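Local coordinates for small nuclear ribonucleoprotein homolog (Pyrobaculum aerophilum, PDB 1M5Q), which assembles into a 14-mer of Sm-like subunits with a beta-sheet toroid and probably binds RNA, at the interface of chains A and B and the interface of chains A and C. Numbering follows the deposited sequence. Chains: chain A/B/C, small nuclear ribonucleoprotein homolog.

Chain A meets two copies of itself through different parts of its fold, and so illustrates how a small module is used more than once in a large assembly. Contact 1 pairs its strand 51-54 with strand 59-64 of chain B, the strand-to-strand joint typical of Sm rings. About 30 Å away by C-alpha centres, contact 2 sets helices 2-7 and 71-81 and strand 86-89 against the N-terminal segment of chain C. By the same measure, contact 3 lies about 37 Å from contact 1 and about 8 Å from contact 2, with which it shares A:Tyr88 and C:Leu9, making the two one continuous surface within the 14-mer.

Contact 1: the interface of chains A and B. Residues chain A 17, 19, 21, 53-55, 58; chain B 16, 60-61.
B:Val60 sits among A:Leu17, A:Asn19 and A:Tyr58, burying 88 Å² and serving as the hydrophobic peg of this joint. Its CG1 methyl, anti to the backbone N (chi1 -178°), reaches CD1 of A:Leu17 at 3.7 Å and packs against the amide of A:Asn19, whose ND2 lies 3.6 Å from it. The other methyl, CG2, rests over one face of the A:Tyr58 ring, offset toward the rim. The same residue offers its carbonyl to the neighbour: N of A:Met55, a selenomethionine, donates to O of B:Val60 at 3.1 Å.

The side chains of B:His61 and A:Glu21 cross at about a right angle, with carboxylate and ring planes 46° apart, and OE2 lies in the ring plane at its edge. The approach of OE2 to CE1 is too short for a carbon and is doubtful as modelled; a ring turned over about CB-CG would put a nitrogen there, which might make it a hydrogen bond. On its own side, A:Glu21 is held by A:Asn19: ND2 donates to the anti lone pair of OE2 at 2.9 Å, and OD1 accepts from the backbone N of A:Glu21 at 3.0 Å. The amide thereby fixes the carboxylate that faces the histidine, while CB of B:Val16 lies over one face of the imidazole, toward the rim.

In the fold, A:Ile54 and B:His61 form an antiparallel bridge between strand 51-54 and strand 59-64, which carries the sheet from one subunit into the next, as in Sm rings.

Contact 2: the interface of chains A and C. Residues chain A 3, 72, 76, 88; chain C 6-7, 9.
A:Arg72 and C:Asn7 join a helix that lies in the Lsm C-terminal family region of one subunit to the end of the N-terminal Sm helix of another. The arginine can be followed outward from helix 71-81. Its CB passes 3.9 Å from ND2 of C:Asn6. CG lies above one face of the ring of A:Tyr88, a residue of its own chain, toward the rim. CD comes next to ND2 of C:Asn6, at 3.3 Å. Because the chain runs extended from CG to NE, NE arrives at OD1 of C:Asn7 and donates to it at 2.5 Å, a short and nearly straight bond (166° at H) with the oxygen almost in the guanidinium plane. NH2 adds at most a weak second bond to the same OD1; the main hold comes from NE. The hydroxyl of A:Tyr88 stands over a face of the guanidinium, toward its rim.

Alongside, the ring of A:Tyr88, with CG anti to the backbone N (chi1 173°), turns its edge to C:Asn7, whose backbone O lies in the ring plane, 3.5 Å from CD2. That same O is linked through a water to O of A:Tyr88. The backbone N of A:Tyr88 donates to O of C:Leu9 at 3.2 Å. On the other flank, the methyl CB of A:Ala3 packs on CG of C:Asn6 at 3.6 Å, while the extended A:Lys76 crosses this asparagine and brings NZ to 3.9 Å from OD1.

Contact 3: the interface of chains A and C. Residues chain A 87-89, 91; chain C 9-11, 126.
The guanidinium of C:Arg11 and the carboxylate of A:Glu91 meet tip to tip, their planes 31° apart. NH2 stands 3.0 Å from OE2, a salt bridge in which the N-H points elsewhere, so the attraction is one of charge and lacks a hydrogen bond. CD1 of A:Ile89 comes to 3.7 Å from NE, the side chains of the two residues crossing at about a right angle. The arginine reaches this spot by bending at chi2 (-57°) and chi3, which brings its tip along strand 86-89 toward A:Glu91.

Nearer its root, C:Arg11 crosses A:Lys87. The aliphatic stretch of the lysine does the touching: CD packs on CD of C:Arg11 at 3.4 Å, and CG lies 3.5 Å from the carbonyl O of C:Gly10. Bends at chi3 and chi4 carry the ammonium elsewhere; NZ is 6.2 Å from NE of C:Arg11, a separation that may limit repulsion between like charges. C:Gly10 itself takes a positive phi of 89°, turning the chain between C:Leu9, already tied to A:Tyr88, and the arginine.

At the far end, helix 113-127 of chain C supplies C:Leu126. It meets the carboxylate of A:Glu91 tip to tip, with CD1 3.7 Å from OE2, so that this oxygen has the arginine and an apolar methyl as neighbours. Past it, A:Ile89 and C:Leu126 slide by in opposite directions, and the packing is tight: CG2 of A:Ile89 lies 3.4 Å from CD1 of C:Leu126.

Contact 1: the interface of chains A and B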
ATOM      1  N   LEU A  17      -1.660  -4.727 -26.615  1.00 20.96           N
ATOM      2  CA  LEU A  17      -2.575  -4.621 -25.479  1.00 20.43           C
ATOM      3  C   LEU A  17      -3.146  -5.990 -25.163  1.00 22.77           C
ATOM      4  O   LEU A  17      -3.217  -6.862 -26.052  1.00 23.19           O
ATOM      5  CB  LEU A  17      -3.703  -3.617 -25.811  1.00 20.15           C
ATOM      6  CG  LEU A  17      -3.143  -2.284 -26.322  1.00 21.19           C
ATOM      7  CD1 LEU A  17      -4.197  -1.206 -26.435  1.00 17.00           C
ATOM      8  CD2 LEU A  17      -2.024  -1.803 -25.270  1.00 19.91           C
ATOM      9  N   ASN A  19      -6.169  -6.786 -24.609  1.00 23.86           N
ATOM     10  CA  ASN A  19      -7.460  -7.077 -25.226  1.00 25.87           C
ATOM     11  C   ASN A  19      -7.191  -7.571 -26.661  1.00 28.67           C
ATOM     12  O   ASN A  19      -8.127  -7.754 -27.445  1.00 30.19           O
ATOM     13  CB  ASN A  19      -8.367  -5.834 -25.287  1.00 24.05           C
ATOM     14  CG  ASN A  19      -7.792  -4.738 -26.139  1.00 22.30           C
ATOM     15  OD1 ASN A  19      -6.639  -4.798 -26.575  1.00 23.82           O
ATOM     16  ND2 ASN A  19      -8.581  -3.716 -26.367  1.00 23.10           N
ATOM     17  N   GLU A  21      -5.630  -5.949 -29.156  1.00 27.40           N
ATOM     18  CA  GLU A  21      -5.297  -4.883 -30.100  1.00 27.33           C
ATOM     19  C   GLU A  21      -3.793  -4.596 -30.082  1.00 26.27           C
ATOM     20  O   GLU A  21      -3.128  -4.815 -29.077  1.00 25.03           O
ATOM     21  CB  GLU A  21      -6.021  -3.581 -29.745  1.00 27.79           C
ATOM     22  CG  GLU A  21      -7.523  -3.595 -29.888  1.00 27.79           C
ATOM     23  CD  GLU A  21      -8.093  -2.195 -29.728  1.00 30.30           C
ATOM     24  OE1 GLU A  21      -8.206  -1.484 -30.768  1.00 30.27           O
ATOM     25  OE2 GLU A  21      -8.387  -1.790 -28.567  1.00 28.21           O
ATOM     26  N   PHE A  53      -4.122   7.257 -25.924  1.00 20.28           N
ATOM     27  CA  PHE A  53      -3.729   7.291 -24.503  1.00 21.13           C
ATOM     28  C   PHE A  53      -3.968   5.899 -23.953  1.00 19.79           C
ATOM     29  O   PHE A  53      -5.119   5.504 -23.731  1.00 19.92           O
ATOM     30  CB  PHE A  53      -4.612   8.318 -23.785  1.00 21.78           C
ATOM     31  CG  PHE A  53      -4.524   9.703 -24.381  1.00 22.54           C
ATOM     32  CD1 PHE A  53      -5.541  10.201 -25.220  1.00 23.05           C
ATOM     33  CD2 PHE A  53      -3.428  10.514 -24.112  1.00 23.00           C
ATOM     34  CE1 PHE A  53      -5.461  11.482 -25.772  1.00 22.63           C
ATOM     35  CE2 PHE A  53      -3.328  11.808 -24.665  1.00 25.58           C
ATOM     36  CZ  PHE A  53      -4.362  12.298 -25.506  1.00 24.50           C
ATOM     37  N   ILE A  54      -2.879   5.170 -23.753  1.00 19.66           N
ATOM     38  CA  ILE A  54      -2.918   3.788 -23.332  1.00 21.89           C
ATOM     39  C   ILE A  54      -2.608   3.597 -21.861  1.00 21.63           C
ATOM     40  O   ILE A  54      -1.494   3.920 -21.419  1.00 21.93           O
ATOM     41  CB  ILE A  54      -1.886   2.950 -24.168  1.00 22.18           C
ATOM     42  CG1 ILE A  54      -2.072   3.224 -25.667  1.00 22.67           C
ATOM     43  CG2 ILE A  54      -2.071   1.455 -23.930  1.00 20.59           C
ATOM     44  CD1 ILE A  54      -1.089   2.378 -26.571  1.00 21.93           C
HETATM   45  N   MSE A  55      -3.574   3.033 -21.133  1.00 19.70           N
HETATM   46  CA  MSE A  55      -3.445   2.784 -19.688  1.00 21.43           C
HETATM   47  C   MSE A  55      -2.445   1.657 -19.432  1.00 22.16           C
HETATM   48  O   MSE A  55      -2.571   0.547 -19.975  1.00 18.57           O
HETATM   49  CB  MSE A  55      -4.798   2.385 -19.103  1.00 20.87           C
HETATM   50  CG  MSE A  55      -5.877   3.382 -19.437  1.00 22.07           C
HETATM   51 SE   MSE A  55      -5.914   4.981 -18.324  0.77 25.15          SE
HETATM   52  CE  MSE A  55      -7.019   4.447 -16.822  1.00 23.28           C
ATOM     53  N   TYR A  58      -3.081  -2.433 -19.170  1.00 20.50           N
ATOM     54  CA  TYR A  58      -3.450  -3.262 -20.322  1.00 21.52           C
ATOM     55  C   TYR A  58      -2.328  -3.447 -21.317  1.00 21.03           C
ATOM     56  O   TYR A  58      -2.510  -4.070 -22.372  1.00 20.83           O
ATOM     57  CB  TYR A  58      -4.693  -2.648 -20.995  1.00 20.78           C
ATOM     58  CG  TYR A  58      -5.913  -2.842 -20.139  1.00 20.16           C
ATOM     59  CD1 TYR A  58      -6.346  -1.865 -19.225  1.00 19.90           C
ATOM     60  CD2 TYR A  58      -6.576  -4.065 -20.151  1.00 21.87           C
ATOM     61  CE1 TYR A  58      -7.417  -2.132 -18.324  1.00 16.86           C
ATOM     62  CE2 TYR A  58      -7.631  -4.339 -19.290  1.00 20.24           C
ATOM     63  CZ  TYR A  58      -8.055  -3.386 -18.373  1.00 20.28           C
ATOM     64  OH  TYR A  58      -9.087  -3.752 -17.493  1.00 14.46           O
TER
ATOM     65  N   VAL B  16     -12.185   2.773 -25.147  1.00 22.26           N
ATOM     66  CA  VAL B  16     -12.274   1.337 -25.334  1.00 21.78           C
ATOM     67  C   VAL B  16     -12.109   0.629 -23.988  1.00 23.19           C
ATOM     68  O   VAL B  16     -11.088   0.797 -23.265  1.00 24.27           O
ATOM     69  CB  VAL B  16     -11.213   0.838 -26.337  1.00 20.57           C
ATOM     70  CG1 VAL B  16     -11.281  -0.685 -26.485  1.00 18.85           C
ATOM     71  CG2 VAL B  16     -11.426   1.505 -27.695  1.00 21.65           C
ATOM     72  N   VAL B  60      -9.026   0.489 -21.392  1.00 19.54           N
ATOM     73  CA  VAL B  60      -7.822   0.011 -22.110  1.00 19.48           C
ATOM     74  C   VAL B  60      -7.126   1.248 -22.722  1.00 20.07           C
ATOM     75  O   VAL B  60      -5.920   1.462 -22.512  1.00 20.34           O
ATOM     76  CB  VAL B  60      -8.180  -1.055 -23.252  1.00 20.74           C
ATOM     77  CG1 VAL B  60      -6.921  -1.569 -23.929  1.00 20.20           C
ATOM     78  CG2 VAL B  60      -9.006  -2.233 -22.655  1.00 20.41           C
ATOM     79  N   HIS B  61      -7.868   2.069 -23.450  1.00 19.60           N
ATOM     80  CA  HIS B  61      -7.290   3.265 -24.032  1.00 22.37           C
ATOM     81  C   HIS B  61      -8.359   4.304 -24.406  1.00 22.67           C
ATOM     82  O   HIS B  61      -9.545   4.004 -24.477  1.00 22.20           O
ATOM     83  CB  HIS B  61      -6.347   2.951 -25.249  1.00 21.53           C
ATOM     84  CG  HIS B  61      -7.020   2.266 -26.403  1.00 27.34           C
ATOM     85  ND1 HIS B  61      -7.181   0.893 -26.469  1.00 27.60           N
ATOM     86  CD2 HIS B  61      -7.639   2.773 -27.503  1.00 24.94           C
ATOM     87  CE1 HIS B  61      -7.873   0.586 -27.559  1.00 30.09           C
ATOM     88  NE2 HIS B  61      -8.162   1.708 -28.203  1.00 30.50           N
TER

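Contact 2: the interface of chains A and C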
ATOM      1  N   ALA A   3      13.458   4.615 -18.635  1.00 24.03           N
ATOM      2  CA  ALA A   3      14.570   5.332 -19.262  1.00 26.26           C
ATOM      3  C   ALA A   3      14.791   4.859 -20.743  1.00 26.45           C
ATOM      4  O   ALA A   3      14.974   5.684 -21.644  1.00 26.79           O
ATOM      5  CB  ALA A   3      15.876   5.159 -18.401  1.00 26.60           C
ATOM      6  N   ARG A  72      23.464   7.383 -22.705  1.00 25.55           N
ATOM      7  CA  ARG A  72      23.453   7.161 -21.259  1.00 26.68           C
ATOM      8  C   ARG A  72      23.802   5.714 -21.102  1.00 25.73           C
ATOM      9  O   ARG A  72      24.464   5.332 -20.152  1.00 26.11           O
ATOM     10  CB  ARG A  72      22.060   7.385 -20.635  1.00 27.41           C
ATOM     11  CG  ARG A  72      21.589   8.786 -20.782  1.00 34.26           C
ATOM     12  CD  ARG A  72      20.100   8.808 -20.621  1.00 39.39           C
ATOM     13  NE  ARG A  72      19.550   9.922 -21.347  1.00 44.00           N
ATOM     14  CZ  ARG A  72      19.418   9.938 -22.663  1.00 44.76           C
ATOM     15  NH1 ARG A  72      19.794   8.876 -23.372  1.00 44.96           N
ATOM     16  NH2 ARG A  72      18.927  11.017 -23.249  1.00 43.16           N
ATOM     17  N   LYS A  76      26.814   4.046 -18.989  1.00 28.54           N
ATOM     18  CA  LYS A  76      26.733   2.992 -17.969  1.00 28.62           C
ATOM     19  C   LYS A  76      27.840   2.008 -18.221  1.00 28.19           C
ATOM     20  O   LYS A  76      28.571   1.603 -17.307  1.00 27.24           O
ATOM     21  CB  LYS A  76      25.381   2.277 -18.023  1.00 30.16           C
ATOM     22  CG  LYS A  76      24.210   3.109 -17.481  1.00 31.87           C
ATOM     23  CD  LYS A  76      22.850   2.458 -17.786  1.00 35.38           C
ATOM     24  CE  LYS A  76      21.705   3.447 -17.470  1.00 39.69           C
ATOM     25  NZ  LYS A  76      20.298   2.959 -17.652  1.00 41.03           N
ATOM     26  N   TYR A  88      28.087  11.603 -18.066  1.00 23.95           N
ATOM     27  CA  TYR A  88      27.215  11.851 -19.206  1.00 22.72           C
ATOM     28  C   TYR A  88      26.825  13.328 -19.174  1.00 22.50           C
ATOM     29  O   TYR A  88      26.384  13.842 -18.123  1.00 23.19           O
ATOM     30  CB  TYR A  88      25.955  11.006 -19.129  1.00 20.85           C
ATOM     31  CG  TYR A  88      24.932  11.366 -20.228  1.00 21.05           C
ATOM     32  CD1 TYR A  88      25.228  11.150 -21.569  1.00 21.59           C
ATOM     33  CD2 TYR A  88      23.697  11.938 -19.909  1.00 21.02           C
ATOM     34  CE1 TYR A  88      24.318  11.509 -22.583  1.00 22.32           C
ATOM     35  CE2 TYR A  88      22.771  12.294 -20.899  1.00 21.11           C
ATOM     36  CZ  TYR A  88      23.106  12.084 -22.231  1.00 23.43           C
ATOM     37  OH  TYR A  88      22.310  12.531 -23.206  1.00 22.61           O
TER
ATOM     38  N   ASN C   6      17.865  10.046 -14.868  1.00 25.25           N
ATOM     39  CA  ASN C   6      18.708   9.208 -15.697  1.00 25.51           C
ATOM     40  C   ASN C   6      19.585  10.102 -16.613  1.00 24.84           C
ATOM     41  O   ASN C   6      20.653   9.666 -17.053  1.00 23.70           O
ATOM     42  CB  ASN C   6      17.851   8.262 -16.538  1.00 29.51           C
ATOM     43  CG  ASN C   6      18.580   6.989 -16.889  1.00 36.09           C
ATOM     44  OD1 ASN C   6      18.737   6.105 -16.038  1.00 40.06           O
ATOM     45  ND2 ASN C   6      19.057   6.884 -18.141  1.00 38.27           N
ATOM     46  N   ASN C   7      19.122  11.326 -16.916  1.00 22.09           N
ATOM     47  CA  ASN C   7      19.909  12.243 -17.732  1.00 22.44           C
ATOM     48  C   ASN C   7      21.032  12.879 -16.930  1.00 21.51           C
ATOM     49  O   ASN C   7      21.851  13.578 -17.498  1.00 21.38           O
ATOM     50  CB  ASN C   7      19.071  13.347 -18.348  1.00 22.27           C
ATOM     51  CG  ASN C   7      18.301  12.860 -19.557  1.00 27.43           C
ATOM     52  OD1 ASN C   7      18.822  12.122 -20.370  1.00 26.50           O
ATOM     53  ND2 ASN C   7      17.054  13.268 -19.669  1.00 29.77           N
ATOM     54  N   LEU C   9      23.221  10.955 -15.057  1.00 22.67           N
ATOM     55  CA  LEU C   9      24.222   9.960 -14.677  1.00 22.94           C
ATOM     56  C   LEU C   9      25.621  10.562 -14.766  1.00 21.82           C
ATOM     57  O   LEU C   9      25.990  11.237 -15.739  1.00 21.22           O
ATOM     58  CB  LEU C   9      24.164   8.703 -15.542  1.00 25.72           C
ATOM     59  CG  LEU C   9      23.274   7.514 -15.126  1.00 31.44           C
ATOM     60  CD1 LEU C   9      22.758   7.635 -13.684  1.00 31.54           C
ATOM     61  CD2 LEU C   9      22.078   7.456 -16.040  1.00 31.31           C
TER
HETATM   62  O   HOH W   1      24.275  15.008 -17.589  1.00 19.63           O

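Contact 3: the interface of chains A and C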
ATOM      1  N   LYS A  87      31.273  10.560 -17.143  1.00 24.35           N
ATOM      2  CA  LYS A  87      30.192  11.476 -16.924  1.00 25.88           C
ATOM      3  C   LYS A  87      29.401  11.698 -18.192  1.00 24.80           C
ATOM      4  O   LYS A  87      29.962  11.959 -19.260  1.00 22.31           O
ATOM      5  CB  LYS A  87      30.765  12.803 -16.438  1.00 28.36           C
ATOM      6  CG  LYS A  87      29.741  13.813 -16.142  1.00 33.99           C
ATOM      7  CD  LYS A  87      30.323  14.987 -15.325  1.00 35.85           C
ATOM      8  CE  LYS A  87      31.522  15.537 -16.003  1.00 39.47           C
ATOM      9  NZ  LYS A  87      32.741  14.686 -15.766  1.00 42.77           N
ATOM     10  N   TYR A  88      28.087  11.603 -18.066  1.00 23.95           N
ATOM     11  CA  TYR A  88      27.215  11.851 -19.206  1.00 22.72           C
ATOM     12  C   TYR A  88      26.825  13.328 -19.174  1.00 22.50           C
ATOM     13  O   TYR A  88      26.384  13.842 -18.123  1.00 23.19           O
ATOM     14  CB  TYR A  88      25.955  11.006 -19.129  1.00 20.85           C
ATOM     15  CG  TYR A  88      24.932  11.366 -20.228  1.00 21.05           C
ATOM     16  CD1 TYR A  88      25.228  11.150 -21.569  1.00 21.59           C
ATOM     17  CD2 TYR A  88      23.697  11.938 -19.909  1.00 21.02           C
ATOM     18  CE1 TYR A  88      24.318  11.509 -22.583  1.00 22.32           C
ATOM     19  CE2 TYR A  88      22.771  12.294 -20.899  1.00 21.11           C
ATOM     20  CZ  TYR A  88      23.106  12.084 -22.231  1.00 23.43           C
ATOM     21  OH  TYR A  88      22.310  12.531 -23.206  1.00 22.61           O
ATOM     22  N   ILE A  89      26.955  14.025 -20.309  1.00 21.15           N
ATOM     23  CA  ILE A  89      26.589  15.437 -20.303  1.00 20.90           C
ATOM     24  C   ILE A  89      25.304  15.537 -21.131  1.00 20.62           C
ATOM     25  O   ILE A  89      25.330  15.357 -22.343  1.00 19.29           O
ATOM     26  CB  ILE A  89      27.702  16.319 -20.946  1.00 21.87           C
ATOM     27  CG1 ILE A  89      29.048  16.016 -20.263  1.00 23.36           C
ATOM     28  CG2 ILE A  89      27.291  17.764 -20.890  1.00 21.78           C
ATOM     29  CD1 ILE A  89      29.083  16.181 -18.777  1.00 24.45           C
ATOM     30  N   GLU A  91      23.593  18.156 -21.668  1.00 21.55           N
ATOM     31  CA  GLU A  91      23.514  19.371 -22.442  1.00 22.95           C
ATOM     32  C   GLU A  91      23.978  19.152 -23.888  1.00 25.05           C
ATOM     33  O   GLU A  91      23.371  19.712 -24.835  1.00 25.35           O
ATOM     34  CB  GLU A  91      24.309  20.493 -21.743  1.00 23.48           C
ATOM     35  CG  GLU A  91      23.780  20.854 -20.291  1.00 20.94           C
ATOM     36  CD  GLU A  91      24.424  20.023 -19.206  1.00 22.78           C
ATOM     37  OE1 GLU A  91      24.718  18.831 -19.465  1.00 21.23           O
ATOM     38  OE2 GLU A  91      24.621  20.555 -18.084  1.00 25.09           O
TER
ATOM     39  N   LEU C   9      23.221  10.955 -15.057  1.00 22.67           N
ATOM     40  CA  LEU C   9      24.222   9.960 -14.677  1.00 22.94           C
ATOM     41  C   LEU C   9      25.621  10.562 -14.766  1.00 21.82           C
ATOM     42  O   LEU C   9      25.990  11.237 -15.739  1.00 21.22           O
ATOM     43  CB  LEU C   9      24.164   8.703 -15.542  1.00 25.72           C
ATOM     44  CG  LEU C   9      23.274   7.514 -15.126  1.00 31.44           C
ATOM     45  CD1 LEU C   9      22.758   7.635 -13.684  1.00 31.54           C
ATOM     46  CD2 LEU C   9      22.078   7.456 -16.040  1.00 31.31           C
ATOM     47  N   GLY C  10      26.410  10.333 -13.736  1.00 20.72           N
ATOM     48  CA  GLY C  10      27.741  10.856 -13.749  1.00 22.66           C
ATOM     49  C   GLY C  10      27.854  12.261 -13.179  1.00 24.30           C
ATOM     50  O   GLY C  10      28.982  12.701 -12.941  1.00 24.36           O
ATOM     51  N   ARG C  11      26.728  12.952 -12.967  1.00 23.18           N
ATOM     52  CA  ARG C  11      26.747  14.308 -12.421  1.00 24.61           C
ATOM     53  C   ARG C  11      26.587  14.292 -10.905  1.00 24.77           C
ATOM     54  O   ARG C  11      26.028  13.356 -10.330  1.00 24.19           O
ATOM     55  CB  ARG C  11      25.626  15.168 -13.054  1.00 23.72           C
ATOM     56  CG  ARG C  11      25.601  15.121 -14.559  1.00 24.28           C
ATOM     57  CD  ARG C  11      26.966  15.566 -15.080  1.00 27.75           C
ATOM     58  NE  ARG C  11      26.857  16.757 -15.898  1.00 30.88           N
ATOM     59  CZ  ARG C  11      26.429  17.896 -15.427  1.00 30.32           C
ATOM     60  NH1 ARG C  11      26.099  17.926 -14.142  1.00 37.39           N
ATOM     61  NH2 ARG C  11      26.300  18.967 -16.198  1.00 28.64           N
ATOM     62  N   LEU C 126      31.493  23.235 -18.232  1.00 32.26           N
ATOM     63  CA  LEU C 126      30.911  22.294 -17.261  1.00 34.52           C
ATOM     64  C   LEU C 126      31.957  21.583 -16.433  1.00 37.53           C
ATOM     65  O   LEU C 126      31.695  21.210 -15.288  1.00 38.03           O
ATOM     66  CB  LEU C 126      30.045  21.229 -17.949  1.00 31.05           C
ATOM     67  CG  LEU C 126      28.769  21.795 -18.595  1.00 29.57           C
ATOM     68  CD1 LEU C 126      28.120  20.669 -19.326  1.00 30.71           C
ATOM     69  CD2 LEU C 126      27.801  22.474 -17.542  1.00 26.44           C
TER